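Local coordinates for chitin binding protein (Tectaria macrodonta, PDB 6IF7) that binds copper, probably binds chitin, is an insecticidal fern protein and is possibly a lytic polysaccharide monooxygenase of the AA10 family, at residues T36-D41 against R68-G73. Numbering follows the deposited sequence.
Sequences TQAFYD and RFKYRG. Unlike the reference sequence in segment 68-73: Tyr71 (reference Phe).
Asp41 takes two bonds from the 68-73 segment, one on its side chain and one on its backbone. Lys70 NZ forms a salt bridge with Asp41 OD2 at 2.8 Å, meeting the carboxylate oxygen on its anti side, 15° out of plane, with the two side chains crossing at about a right angle. The lysine gets there fully stretched: CG lies anti to the backbone N (chi1 172°) and the chain stays extended beyond it. Tyr71 OH donates to Asp41 O at 2.6 Å, tilted 26° from the carbonyl plane. That bond takes up a carbonyl where the chain has just left helix 36-40. Lys70 NZ also lies 3.4 Å from Tyr71 OH, a weak bond.

Outward from here the packing centres on Ala38. Its carbonyl O sits at the edge of the Tyr71 ring, 3.2 Å from CE1, while its CB rests 3.6 Å from Lys70 O and 4.1 Å from Lys70 CG. Lys70 CG also lies over one face of the Tyr71 ring, offset toward the rim. An alanine in place of Lys70 would probably leave the Asp41 carboxylate without this countercharge and loosen Ala38 CB and the Tyr71 ring, which CG touches.

Both segments belong to the helices and loops between strands 2-6 and 84-86, which probably correspond to the L2 region of AA10 relatives. The Asp41 side chain is about 7 Å from that of the copper ligand His1. Ser34, at the end of helix 25-34, hydrogen-bonds Lys70 O and Gly73 N, and Phe39 packs against helices 10-16 and 25-34.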
loop_
_atom_site.group_PDB
_atom_site.type_symbol
_atom_site.label_atom_id
_atom_site.label_comp_id
_atom_site.label_asym_id
_atom_site.label_seq_id
_atom_site.Cartn_x
_atom_site.Cartn_y
_atom_site.Cartn_z
ATOM N N THR A 36 15.993 5.938 -8.835
ATOM C CA THR A 36 14.949 5.653 -9.815
ATOM C C THR A 36 14.618 4.172 -9.932
ATOM O O THR A 36 13.453 3.815 -10.160
ATOM C CB THR A 36 15.317 6.176 -11.221
ATOM O OG1 THR A 36 16.618 5.701 -11.557
ATOM C CG2 THR A 36 15.309 7.682 -11.266
ATOM N N GLN A 37 15.622 3.312 -9.793
ATOM C CA GLN A 37 15.418 1.904 -10.104
ATOM C C GLN A 37 14.356 1.283 -9.211
ATOM O O GLN A 37 13.543 0.494 -9.681
ATOM C CB GLN A 37 16.726 1.096 -10.029
ATOM C CG GLN A 37 16.604 -0.344 -10.544
ATOM C CD GLN A 37 15.991 -0.440 -11.954
ATOM O OE1 GLN A 37 15.109 -1.264 -12.206
ATOM N NE2 GLN A 37 16.440 0.424 -12.865
ATOM N N ALA A 38 14.359 1.654 -7.930
ATOM C CA ALA A 38 13.333 1.192 -6.981
ATOM C C ALA A 38 11.908 1.358 -7.549
ATOM O O ALA A 38 11.061 0.458 -7.403
ATOM C CB ALA A 38 13.458 1.941 -5.662
ATOM N N PHE A 39 11.680 2.490 -8.224
ATOM C CA PHE A 39 10.361 2.839 -8.766
ATOM C C PHE A 39 10.010 2.185 -10.088
ATOM O O PHE A 39 8.837 1.946 -10.355
ATOM C CB PHE A 39 10.178 4.353 -8.817
ATOM C CG PHE A 39 10.144 4.966 -7.453
ATOM C CD1 PHE A 39 8.951 5.038 -6.734
ATOM C CD2 PHE A 39 11.326 5.377 -6.831
ATOM C CE1 PHE A 39 8.943 5.549 -5.445
ATOM C CE2 PHE A 39 11.321 5.884 -5.540
ATOM C CZ PHE A 39 10.133 5.975 -4.845
ATOM N N TYR A 40 11.010 1.861 -10.901
ATOM C CA TYR A 40 10.777 0.954 -12.006
ATOM C C TYR A 40 10.494 -0.458 -11.492
ATOM O O TYR A 40 9.846 -1.214 -12.182
ATOM C CB TYR A 40 11.947 0.949 -12.988
ATOM C CG TYR A 40 12.152 2.277 -13.676
ATOM C CD1 TYR A 40 11.169 2.803 -14.505
ATOM C CD2 TYR A 40 13.319 3.012 -13.483
ATOM C CE1 TYR A 40 11.350 4.016 -15.153
ATOM C CE2 TYR A 40 13.516 4.218 -14.126
ATOM C CZ TYR A 40 12.523 4.711 -14.959
ATOM O OH TYR A 40 12.683 5.928 -15.558
ATOM N N ASP A 41 10.974 -0.795 -10.288
ATOM C CA ASP A 41 10.601 -2.035 -9.584
ATOM C C ASP A 41 9.441 -1.833 -8.594
ATOM O O ASP A 41 9.445 -2.409 -7.483
ATOM C CB ASP A 41 11.806 -2.605 -8.819
ATOM C CG ASP A 41 13.040 -2.787 -9.689
ATOM O OD1 ASP A 41 12.909 -2.796 -10.929
ATOM O OD2 ASP A 41 14.137 -2.907 -9.116
ATOM N N ARG A 68 12.627 -2.781 3.709
ATOM C CA ARG A 68 13.593 -2.880 2.630
ATOM C C ARG A 68 14.177 -1.496 2.406
ATOM O O ARG A 68 13.464 -0.586 2.033
ATOM C CB ARG A 68 12.929 -3.373 1.350
ATOM C CG ARG A 68 12.234 -4.733 1.444
ATOM C CD ARG A 68 13.154 -5.923 1.163
ATOM N NE ARG A 68 13.842 -5.734 -0.103
ATOM C CZ ARG A 68 13.305 -5.883 -1.322
ATOM N NH1 ARG A 68 12.043 -6.269 -1.503
ATOM N NH2 ARG A 68 14.063 -5.638 -2.388
ATOM N N PHE A 69 15.470 -1.338 2.672
ATOM C CA PHE A 69 16.183 -0.061 2.465
ATOM C C PHE A 69 15.999 0.502 1.061
ATOM O O PHE A 69 15.860 1.706 0.876
ATOM C CB PHE A 69 17.682 -0.261 2.717
ATOM C CG PHE A 69 18.433 1.006 2.915
ATOM C CD1 PHE A 69 18.332 1.694 4.108
ATOM C CD2 PHE A 69 19.246 1.500 1.923
ATOM C CE1 PHE A 69 19.037 2.857 4.307
ATOM C CE2 PHE A 69 19.952 2.673 2.110
ATOM C CZ PHE A 69 19.841 3.357 3.298
ATOM N N LYS A 70 16.025 -0.387 0.074
ATOM C CA LYS A 70 15.714 -0.052 -1.316
ATOM C C LYS A 70 14.464 0.841 -1.479
ATOM O O LYS A 70 14.481 1.790 -2.253
ATOM C CB LYS A 70 15.532 -1.349 -2.109
ATOM C CG LYS A 70 15.028 -1.185 -3.531
ATOM C CD LYS A 70 14.970 -2.517 -4.243
ATOM C CE LYS A 70 14.595 -2.317 -5.698
ATOM N NZ LYS A 70 14.367 -3.616 -6.404
ATOM N N TYR A 71 13.409 0.549 -0.735
ATOM C CA TYR A 71 12.159 1.306 -0.840
ATOM C C TYR A 71 11.956 2.359 0.254
ATOM O O TYR A 71 10.817 2.804 0.497
ATOM C CB TYR A 71 10.979 0.325 -0.888
ATOM C CG TYR A 71 11.007 -0.546 -2.117
ATOM C CD1 TYR A 71 10.643 -0.036 -3.365
ATOM C CD2 TYR A 71 11.407 -1.885 -2.045
ATOM C CE1 TYR A 71 10.669 -0.843 -4.506
ATOM C CE2 TYR A 71 11.442 -2.690 -3.170
ATOM C CZ TYR A 71 11.083 -2.163 -4.407
ATOM O OH TYR A 71 11.110 -2.984 -5.537
ATOM N N ARG A 72 13.053 2.793 0.880
ATOM C CA ARG A 72 13.022 3.781 1.986
ATOM C C ARG A 72 12.324 5.138 1.679
ATOM O O ARG A 72 11.734 5.767 2.568
ATOM C CB ARG A 72 14.446 4.052 2.486
ATOM C CG ARG A 72 15.353 4.755 1.461
ATOM C CD ARG A 72 16.796 4.693 1.950
ATOM N NE ARG A 72 17.838 5.161 1.034
ATOM C CZ ARG A 72 18.286 4.513 -0.048
ATOM N NH1 ARG A 72 17.722 3.373 -0.458
ATOM N NH2 ARG A 72 19.300 5.038 -0.747
ATOM N N GLY A 73 12.400 5.593 0.440
ATOM C CA GLY A 73 11.575 6.729 -0.006
ATOM C C GLY A 73 10.064 6.623 0.236
ATOM O O GLY A 73 9.391 7.634 0.405
#